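SorB (Sorangium cellulosum, PDB 6B2V) forms a pyran ring in the growing polyketide as the pyran synthase domain of module nine of the sorangicin antibiotic assembly line. Local coordinates at residues E148-R153 with D185-A190; A110-A115 with R127-F132; Q26-V31 with E201-D206. All coordinates share one frame; numbering follows the deposited sequence.

Contact 1 (E148-R153 with D185-A190)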
loop_
_atom_site.group_PDB
_atom_site.type_symbol
_atom_site.label_atom_id
_atom_site.label_comp_id
_atom_site.label_asym_id
_atom_site.label_seq_id
_atom_site.Cartn_x
_atom_site.Cartn_y
_atom_site.Cartn_z
ATOM N N GLU A 148 18.953 14.562 -4.377
ATOM C CA GLU A 148 19.483 15.790 -3.830
ATOM C C GLU A 148 18.615 17.013 -4.182
ATOM O O GLU A 148 18.418 17.881 -3.382
ATOM C CB GLU A 148 20.957 16.010 -4.180
ATOM C CG GLU A 148 21.445 17.468 -4.093
ATOM C CD GLU A 148 21.573 18.053 -2.686
ATOM O OE1 GLU A 148 21.220 17.413 -1.747
ATOM O OE2 GLU A 148 22.019 19.183 -2.618
ATOM N N ALA A 149 18.106 17.027 -5.404
ATOM C CA ALA A 149 17.258 18.125 -5.791
ATOM C C ALA A 149 16.023 18.172 -4.931
ATOM O O ALA A 149 15.629 19.200 -4.504
ATOM C CB ALA A 149 16.876 17.993 -7.234
ATOM N N VAL A 150 15.447 17.017 -4.676
ATOM C CA VAL A 150 14.281 16.972 -3.832
ATOM C C VAL A 150 14.607 17.445 -2.420
ATOM O O VAL A 150 13.875 18.186 -1.882
ATOM C CB VAL A 150 13.680 15.568 -3.734
ATOM C CG1 VAL A 150 12.530 15.560 -2.747
ATOM C CG2 VAL A 150 13.214 15.069 -5.066
ATOM N N ARG A 151 15.751 17.047 -1.874
ATOM C CA ARG A 151 16.094 17.485 -0.528
ATOM C C ARG A 151 16.162 19.021 -0.457
ATOM O O ARG A 151 15.662 19.598 0.447
ATOM C CB ARG A 151 17.517 17.027 -0.102
ATOM C CG ARG A 151 17.730 15.562 0.147
ATOM C CD ARG A 151 19.142 15.325 0.762
ATOM N NE ARG A 151 19.312 16.031 2.008
ATOM C CZ ARG A 151 20.466 16.441 2.524
ATOM N NH1 ARG A 151 21.585 16.230 1.894
ATOM N NH2 ARG A 151 20.488 17.086 3.671
ATOM N N THR A 152 16.730 19.656 -1.451
ATOM C CA THR A 152 16.870 21.101 -1.456
ATOM C C THR A 152 15.571 21.895 -1.498
ATOM O O THR A 152 15.583 23.010 -1.092
ATOM C CB THR A 152 17.846 21.628 -2.525
ATOM O OG1 THR A 152 17.240 21.537 -3.778
ATOM C CG2 THR A 152 19.141 20.867 -2.496
ATOM N N ARG A 153 14.503 21.272 -1.955
ATOM C CA ARG A 153 13.199 21.921 -2.083
ATOM C C ARG A 153 12.156 21.486 -1.053
ATOM O O ARG A 153 11.030 21.713 -1.194
ATOM C CB ARG A 153 12.678 21.846 -3.515
ATOM C CG ARG A 153 12.353 20.475 -4.028
ATOM C CD ARG A 153 11.935 20.503 -5.472
ATOM N NE ARG A 153 11.437 19.222 -5.881
ATOM C CZ ARG A 153 11.976 18.487 -6.824
ATOM N NH1 ARG A 153 13.066 18.893 -7.425
ATOM N NH2 ARG A 153 11.423 17.354 -7.127
ATOM N N ASP A 185 5.291 22.512 1.204
ATOM C CA ASP A 185 3.848 22.565 1.336
ATOM C C ASP A 185 3.128 21.555 0.472
ATOM O O ASP A 185 1.979 21.392 0.646
ATOM C CB ASP A 185 3.263 23.971 1.095
ATOM C CG ASP A 185 3.583 24.533 -0.239
ATOM O OD1 ASP A 185 4.253 23.930 -1.022
ATOM O OD2 ASP A 185 3.155 25.641 -0.469
ATOM N N HIS A 186 3.809 20.918 -0.468
ATOM C CA HIS A 186 3.186 19.975 -1.370
ATOM C C HIS A 186 3.996 18.714 -1.756
ATOM O O HIS A 186 3.567 17.945 -2.510
ATOM C CB HIS A 186 2.814 20.657 -2.677
ATOM C CG HIS A 186 4.000 21.091 -3.452
ATOM N ND1 HIS A 186 4.705 22.215 -3.133
ATOM C CD2 HIS A 186 4.647 20.521 -4.485
ATOM C CE1 HIS A 186 5.709 22.347 -3.970
ATOM N NE2 HIS A 186 5.699 21.328 -4.797
ATOM N N GLU A 187 5.145 18.555 -1.145
ATOM C CA GLU A 187 6.043 17.469 -1.436
ATOM C C GLU A 187 6.726 16.997 -0.136
ATOM O O GLU A 187 6.943 17.717 0.755
ATOM C CB GLU A 187 7.089 17.948 -2.487
ATOM C CG GLU A 187 8.143 16.995 -3.010
ATOM C CD GLU A 187 8.929 17.603 -4.158
ATOM O OE1 GLU A 187 9.035 18.806 -4.202
ATOM O OE2 GLU A 187 9.424 16.853 -4.982
ATOM N N ALA A 188 7.017 15.708 -0.110
ATOM C CA ALA A 188 7.692 15.118 1.021
ATOM C C ALA A 188 8.716 14.042 0.619
ATOM O O ALA A 188 8.541 13.359 -0.307
ATOM C CB ALA A 188 6.677 14.495 1.961
ATOM N N LEU A 189 9.769 13.985 1.397
ATOM C CA LEU A 189 10.807 13.008 1.237
ATOM C C LEU A 189 11.177 12.361 2.586
ATOM O O LEU A 189 11.574 12.987 3.510
ATOM C CB LEU A 189 12.021 13.651 0.605
ATOM C CG LEU A 189 13.171 12.742 0.224
ATOM C CD1 LEU A 189 12.873 11.915 -0.997
ATOM C CD2 LEU A 189 14.448 13.558 0.057
ATOM N N ALA A 190 11.020 11.053 2.597
ATOM C CA ALA A 190 11.361 10.251 3.768
ATOM C C ALA A 190 12.534 9.345 3.463
ATOM O O ALA A 190 12.559 8.767 2.459
ATOM C CB ALA A 190 10.199 9.371 4.191
HETATM O O HOH W 1 8.851 21.140 -2.834
#
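Val150 turns from helix 148-152 toward strand 187-190, where its CG1 rests 3.9 Å from CB of Leu189. A branched valine suits a helix face buried against a strand: CG1 does most of the touching, meeting Leu189 and coming near the Glu187 carboxylate, with CG2 beside it. Arg151 starts away from the strand, yet its aliphatic CG still lies 3.8 Å from Leu189 CD2, so this leucine is covered by two consecutive residues. Just past the helix comes Arg153, long enough to turn back beside it. Its CG sits between the backbone N and the carbonyl carbon (chi1 66°), and the chain then runs out straight to Glu187, with the guanidinium face over Val150 CA. The grip is side-on: NE donates to Glu187 OE1 at 3.0 Å and NH2 to Glu187 OE2 at 3.0 Å, with guanidinium and carboxylate nearly coplanar (30°). A water hydrogen-bonds to both Arg153 O (2.8 Å) and Glu187 OE1 (2.7 Å), while His252 bonds OE2. The buried carboxylate of Glu187 is thus supplied at both oxygens, and the nearby arginine probably stabilises its negative charge, joining the end of helix 147-152 to strand 187-192.

Contact 2 (A110-A115 with R127-F132)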
loop_
_atom_site.group_PDB
_atom_site.type_symbol
_atom_site.label_atom_id
_atom_site.label_comp_id
_atom_site.label_asym_id
_atom_site.label_seq_id
_atom_site.Cartn_x
_atom_site.Cartn_y
_atom_site.Cartn_z
ATOM N N ALA A 110 -11.068 -10.008 -16.546
ATOM C CA ALA A 110 -11.180 -8.594 -16.892
ATOM C C ALA A 110 -10.202 -8.268 -18.012
ATOM O O ALA A 110 -9.287 -8.993 -18.269
ATOM C CB ALA A 110 -10.909 -7.680 -15.713
ATOM N N GLU A 111 -10.417 -7.135 -18.650
ATOM C CA GLU A 111 -9.575 -6.700 -19.762
ATOM C C GLU A 111 -8.154 -6.485 -19.323
ATOM O O GLU A 111 -7.270 -6.877 -19.996
ATOM C CB GLU A 111 -10.149 -5.456 -20.425
ATOM C CG GLU A 111 -9.257 -4.681 -21.394
ATOM C CD GLU A 111 -10.056 -3.913 -22.432
ATOM O OE1 GLU A 111 -11.205 -3.598 -22.150
ATOM O OE2 GLU A 111 -9.548 -3.626 -23.517
ATOM N N SER A 112 -7.952 -5.877 -18.190
ATOM C CA SER A 112 -6.608 -5.691 -17.702
ATOM C C SER A 112 -5.901 -6.987 -17.312
ATOM O O SER A 112 -4.701 -7.012 -17.198
ATOM C CB SER A 112 -6.632 -4.798 -16.482
ATOM O OG SER A 112 -6.825 -3.475 -16.863
ATOM N N GLY A 113 -6.681 -7.967 -16.927
ATOM C CA GLY A 113 -6.158 -9.191 -16.412
ATOM C C GLY A 113 -7.237 -9.829 -15.561
ATOM O O GLY A 113 -7.917 -10.712 -15.969
ATOM N N ARG A 114 -7.286 -9.429 -14.300
ATOM C CA ARG A 114 -8.307 -9.925 -13.411
ATOM C C ARG A 114 -8.847 -8.885 -12.482
ATOM O O ARG A 114 -8.141 -8.058 -12.035
ATOM C CB ARG A 114 -7.786 -10.992 -12.475
ATOM C CG ARG A 114 -7.251 -12.240 -13.093
ATOM C CD ARG A 114 -8.373 -13.150 -13.544
ATOM N NE ARG A 114 -7.835 -14.385 -14.070
ATOM C CZ ARG A 114 -7.520 -14.588 -15.343
ATOM N NH1 ARG A 114 -7.724 -13.692 -16.259
ATOM N NH2 ARG A 114 -7.043 -15.736 -15.696
ATOM N N ALA A 115 -10.131 -8.938 -12.255
ATOM C CA ALA A 115 -10.699 -8.136 -11.207
ATOM C C ALA A 115 -10.568 -8.936 -9.903
ATOM O O ALA A 115 -10.623 -10.115 -9.906
ATOM C CB ALA A 115 -12.155 -7.821 -11.484
ATOM N N ARG A 127 -11.350 -4.074 -3.402
ATOM C CA ARG A 127 -11.477 -4.505 -4.762
ATOM C C ARG A 127 -10.546 -3.720 -5.657
ATOM O O ARG A 127 -10.034 -2.721 -5.315
ATOM C CB ARG A 127 -12.897 -4.379 -5.268
ATOM C CG ARG A 127 -13.277 -2.981 -5.624
ATOM C CD ARG A 127 -14.645 -2.895 -6.210
ATOM N NE ARG A 127 -14.786 -1.695 -6.985
ATOM C CZ ARG A 127 -15.916 -1.034 -7.075
ATOM N NH1 ARG A 127 -16.946 -1.500 -6.408
ATOM N NH2 ARG A 127 -15.990 0.059 -7.789
ATOM N N GLY A 128 -10.329 -4.249 -6.823
ATOM C CA GLY A 128 -9.493 -3.610 -7.779
ATOM C C GLY A 128 -9.228 -4.463 -8.995
ATOM O O GLY A 128 -9.840 -5.457 -9.159
ATOM N N LEU A 129 -8.246 -4.037 -9.775
ATOM C CA LEU A 129 -7.886 -4.729 -10.991
ATOM C C LEU A 129 -6.425 -5.144 -10.989
ATOM O O LEU A 129 -5.609 -4.352 -10.775
ATOM C CB LEU A 129 -8.064 -3.818 -12.187
ATOM C CG LEU A 129 -9.437 -3.279 -12.533
ATOM C CD1 LEU A 129 -9.329 -2.234 -13.622
ATOM C CD2 LEU A 129 -10.355 -4.388 -12.983
ATOM N N LEU A 130 -6.160 -6.399 -11.245
ATOM C CA LEU A 130 -4.813 -6.880 -11.382
ATOM C C LEU A 130 -4.448 -6.820 -12.857
ATOM O O LEU A 130 -5.120 -7.392 -13.653
ATOM C CB LEU A 130 -4.714 -8.299 -10.853
ATOM C CG LEU A 130 -4.796 -8.481 -9.353
ATOM C CD1 LEU A 130 -5.495 -9.751 -9.002
ATOM C CD2 LEU A 130 -3.441 -8.521 -8.692
ATOM N N VAL A 131 -3.375 -6.109 -13.172
ATOM C CA VAL A 131 -2.927 -5.907 -14.521
ATOM C C VAL A 131 -1.803 -6.878 -14.844
ATOM O O VAL A 131 -0.815 -6.912 -14.181
ATOM C CB VAL A 131 -2.363 -4.500 -14.666
ATOM C CG1 VAL A 131 -1.910 -4.239 -16.082
ATOM C CG2 VAL A 131 -3.376 -3.464 -14.198
ATOM N N PHE A 132 -2.041 -7.640 -15.885
ATOM C CA PHE A 132 -1.140 -8.646 -16.328
ATOM C C PHE A 132 0.012 -8.037 -17.069
ATOM O O PHE A 132 -0.035 -6.976 -17.558
ATOM C CB PHE A 132 -1.870 -9.583 -17.289
ATOM C CG PHE A 132 -2.750 -10.616 -16.634
ATOM C CD1 PHE A 132 -2.950 -10.649 -15.298
ATOM C CD2 PHE A 132 -3.401 -11.545 -17.400
ATOM C CE1 PHE A 132 -3.755 -11.587 -14.730
ATOM C CE2 PHE A 132 -4.191 -12.503 -16.852
ATOM C CZ PHE A 132 -4.371 -12.530 -15.510
#
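Phe132 has its CG anti to its carbonyl carbon, beside the backbone N (chi1 -79°), which brings its ring across to Gly113, and Arg114, bent sharply at its second torsion (chi2 -77°), folds back to the same ring. The setting is the antiparallel beta hairpin of strands 113-120 and 123-132 in the predicted N-terminal hotdog fold, at the end of the hairpin far from its turn. Arg114 and Leu130 form a hydrogen-bonded pair: Arg114 N donates to Leu130 O at 3.0 Å, and Leu130 N returns a short bond of 2.7 Å to Arg114 O. Two residues on, Phe132 N reaches Ser112 O at 3.0 Å, carrying the pairing into the tight turn that leads from strand 101-110. Gly113 and Val131, like Ala115 and Leu129, are non-hydrogen-bonded pairs.

Ala115, Ala110 and Leu129 meet on one side of the sheet. The small methyls suit this place, because Leu129 CD2 lies against both, 4.2 Å from Ala115 CB and 4.3 Å from Ala110 CB. On the other side, Arg114 stands beside Leu130, whose side chain continues onto Leu107 of strand 101-110. Arg114 also serves the turn: its NH1 and the backbone N of Ala110 approach Gly113 O from opposite faces of the carbonyl plane. The arginine's chain is long enough to do this while Phe132 CZ lies over one face of the guanidinium, the two planes steeply inclined, and CG also touches CZ. NH1 comes within 3.6 Å of Phe132 CZ. Gly113 adopts backbone angles accessible essentially to glycine alone, and with no side chain it lets the aromatic ring lie directly on the main chain: Gly113 CA stands 3.5 Å from the Phe132 centroid, 5° off the ring normal, a CH-pi contact over the face.

Contact 3 (Q26-V31 with E201-D206)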
loop_
_atom_site.group_PDB
_atom_site.type_symbol
_atom_site.label_atom_id
_atom_site.label_comp_id
_atom_site.label_asym_id
_atom_site.label_seq_id
_atom_site.Cartn_x
_atom_site.Cartn_y
_atom_site.Cartn_z
ATOM N N GLN A 26 2.900 -22.671 -2.927
ATOM C CA GLN A 26 3.859 -21.678 -2.432
ATOM C C GLN A 26 3.342 -21.005 -1.186
ATOM O O GLN A 26 2.298 -20.451 -1.230
ATOM C CB GLN A 26 4.111 -20.598 -3.486
ATOM C CG GLN A 26 4.986 -19.470 -2.967
ATOM C CD GLN A 26 4.696 -18.095 -3.596
ATOM O OE1 GLN A 26 4.618 -17.070 -2.890
ATOM N NE2 GLN A 26 4.545 -18.070 -4.926
ATOM N N ARG A 27 4.038 -21.109 -0.072
ATOM C CA ARG A 27 3.578 -20.487 1.144
ATOM C C ARG A 27 3.528 -18.956 1.113
ATOM O O ARG A 27 4.432 -18.350 0.668
ATOM C CB ARG A 27 4.521 -20.930 2.259
ATOM C CG ARG A 27 4.306 -20.289 3.607
ATOM C CD ARG A 27 5.472 -20.504 4.569
ATOM N NE ARG A 27 6.626 -19.633 4.380
ATOM C CZ ARG A 27 6.721 -18.366 4.779
ATOM N NH1 ARG A 27 5.708 -17.744 5.340
ATOM N NH2 ARG A 27 7.849 -17.721 4.592
ATOM N N HIS A 28 2.445 -18.367 1.571
ATOM C CA HIS A 28 2.377 -16.935 1.687
ATOM C C HIS A 28 1.572 -16.614 2.915
ATOM O O HIS A 28 0.555 -17.186 3.104
ATOM C CB HIS A 28 1.785 -16.346 0.440
ATOM C CG HIS A 28 1.877 -14.863 0.393
ATOM N ND1 HIS A 28 1.005 -14.052 1.060
ATOM C CD2 HIS A 28 2.738 -14.042 -0.237
ATOM C CE1 HIS A 28 1.332 -12.798 0.866
ATOM N NE2 HIS A 28 2.375 -12.764 0.074
ATOM N N PRO A 29 1.953 -15.628 3.693
ATOM C CA PRO A 29 1.238 -15.329 4.928
ATOM C C PRO A 29 -0.229 -14.945 4.732
ATOM O O PRO A 29 -0.989 -15.036 5.628
ATOM C CB PRO A 29 1.996 -14.145 5.493
ATOM C CG PRO A 29 3.360 -14.318 4.954
ATOM C CD PRO A 29 3.185 -14.834 3.589
ATOM N N LEU A 30 -0.541 -14.436 3.569
ATOM C CA LEU A 30 -1.902 -13.975 3.315
ATOM C C LEU A 30 -2.767 -14.852 2.434
ATOM O O LEU A 30 -3.881 -14.542 2.205
ATOM C CB LEU A 30 -1.901 -12.531 2.802
ATOM C CG LEU A 30 -1.013 -11.530 3.527
ATOM C CD1 LEU A 30 -1.036 -10.234 2.765
ATOM C CD2 LEU A 30 -1.435 -11.301 4.961
ATOM N N VAL A 31 -2.209 -15.897 1.877
ATOM C CA VAL A 31 -2.953 -16.797 1.051
ATOM C C VAL A 31 -2.685 -18.218 1.484
ATOM O O VAL A 31 -1.670 -18.720 1.215
ATOM C CB VAL A 31 -2.505 -16.656 -0.392
ATOM C CG1 VAL A 31 -3.261 -17.607 -1.266
ATOM C CG2 VAL A 31 -2.696 -15.238 -0.851
ATOM N N GLU A 201 10.150 -13.326 4.099
ATOM C CA GLU A 201 10.571 -13.144 2.711
ATOM C C GLU A 201 9.558 -13.623 1.688
ATOM O O GLU A 201 9.725 -13.488 0.534
ATOM C CB GLU A 201 12.002 -13.640 2.436
ATOM C CG GLU A 201 13.011 -12.850 3.256
ATOM C CD GLU A 201 14.434 -13.325 3.073
ATOM O OE1 GLU A 201 15.111 -13.433 4.118
ATOM O OE2 GLU A 201 14.806 -13.578 1.946
ATOM N N ALA A 202 8.483 -14.219 2.176
ATOM C CA ALA A 202 7.388 -14.612 1.304
ATOM C C ALA A 202 6.638 -13.402 0.741
ATOM O O ALA A 202 6.073 -13.426 -0.334
ATOM C CB ALA A 202 6.439 -15.540 2.001
ATOM N N PHE A 203 6.656 -12.335 1.508
ATOM C CA PHE A 203 6.017 -11.111 1.067
ATOM C C PHE A 203 6.783 -10.431 -0.071
ATOM O O PHE A 203 7.974 -10.407 -0.007
ATOM C CB PHE A 203 6.000 -10.084 2.197
ATOM C CG PHE A 203 4.986 -10.309 3.280
ATOM C CD1 PHE A 203 3.647 -10.342 3.025
ATOM C CD2 PHE A 203 5.374 -10.370 4.574
ATOM C CE1 PHE A 203 2.740 -10.485 4.037
ATOM C CE2 PHE A 203 4.487 -10.531 5.589
ATOM C CZ PHE A 203 3.160 -10.586 5.315
ATOM N N LEU A 204 6.126 -9.965 -1.114
ATOM C CA LEU A 204 6.798 -9.148 -2.092
ATOM C C LEU A 204 6.829 -7.757 -1.440
ATOM O O LEU A 204 7.881 -7.206 -1.202
ATOM C CB LEU A 204 6.099 -9.121 -3.403
ATOM C CG LEU A 204 6.698 -8.208 -4.460
ATOM C CD1 LEU A 204 8.198 -8.328 -4.580
ATOM C CD2 LEU A 204 6.057 -8.461 -5.791
ATOM N N LEU A 205 5.655 -7.257 -1.082
ATOM C CA LEU A 205 5.564 -6.035 -0.298
ATOM C C LEU A 205 5.058 -6.357 1.127
ATOM O O LEU A 205 3.908 -6.525 1.312
ATOM C CB LEU A 205 4.625 -5.029 -0.933
ATOM C CG LEU A 205 4.543 -3.646 -0.289
ATOM C CD1 LEU A 205 5.898 -2.968 -0.210
ATOM C CD2 LEU A 205 3.569 -2.791 -1.038
ATOM N N ASP A 206 5.962 -6.389 2.091
ATOM C CA ASP A 206 5.645 -6.570 3.478
ATOM C C ASP A 206 4.813 -5.351 3.872
ATOM O O ASP A 206 5.120 -4.276 3.542
ATOM C CB ASP A 206 6.953 -6.555 4.331
ATOM C CG ASP A 206 6.752 -6.878 5.826
ATOM O OD1 ASP A 206 6.051 -6.237 6.597
ATOM O OD2 ASP A 206 7.369 -7.771 6.302
HETATM O O HOH W 2 6.115 -15.218 -2.295
#
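A type I beta turn, His28 to Val31, near the start of the modelled chain presents Pro29 and Leu30 to Phe203 in the loop that precedes helix 207-225. Proline suits the second position of such a turn, since its ring already fixes the backbone angle needed there, and its compact ring offers CH groups to an aromatic face. Pro29 CG lies over one face of Phe203, 4.0 Å from the ring centroid in a CH-pi contact, and Pro29 CB is 3.7 Å from Phe203 CZ. Leu30 comes instead to the ring edge, where its CG is 3.9 Å from Phe203 CE1.

His28 has CG anti to the backbone N (chi1 -171°), a setting that carries its imidazole between the turn and the opposite loop. There ND1 accepts the amide of Leu30 at 3.0 Å, holding the ring against its own turn, while NE2 is bonded to Glu69 of helix 64-77. The imidazole and phenyl planes are almost perpendicular (89°), with His28 CE1 4.0 Å from Phe203 CD1.

Two predicted hotdog folds meet here, the turn belonging to the N-terminal one and the 201-206 loop to the C-terminal one. Glu69, from the N-terminal half, also accepts the backbone amides of Leu204 and Leu205, so it reaches both sides of the junction.

Ala202 is small enough to sit close under two neighbours: its CB is 3.7 Å from Pro29 CD and 3.7 Å from Arg27 NH2, beneath a face of the guanidinium. Arg27 is held there by a salt bridge from NH2 to Asp200.

How the contacts relate
Near the N terminus, residues 26-31 open contact 3, which does not close until the chain reaches 201-206; it ties the start of the predicted N-terminal hotdog fold to the loop before helix 207-225 in the predicted C-terminal one. Contacts 1 and 2 nest within that long loop, in series. Contact 2 closes first, over the hairpin of strands 113-120 and 123-132 in the N-terminal fold. After a loop, the next element is helix 147-152, where contact 1 opens; it closes on strand 187-192 in the C-terminal fold. No two touch: contacts 1 and 3 lie on opposite sides of the chain's centre, and contact 2 is nearer to contact 3, with centres about 20 Å apart.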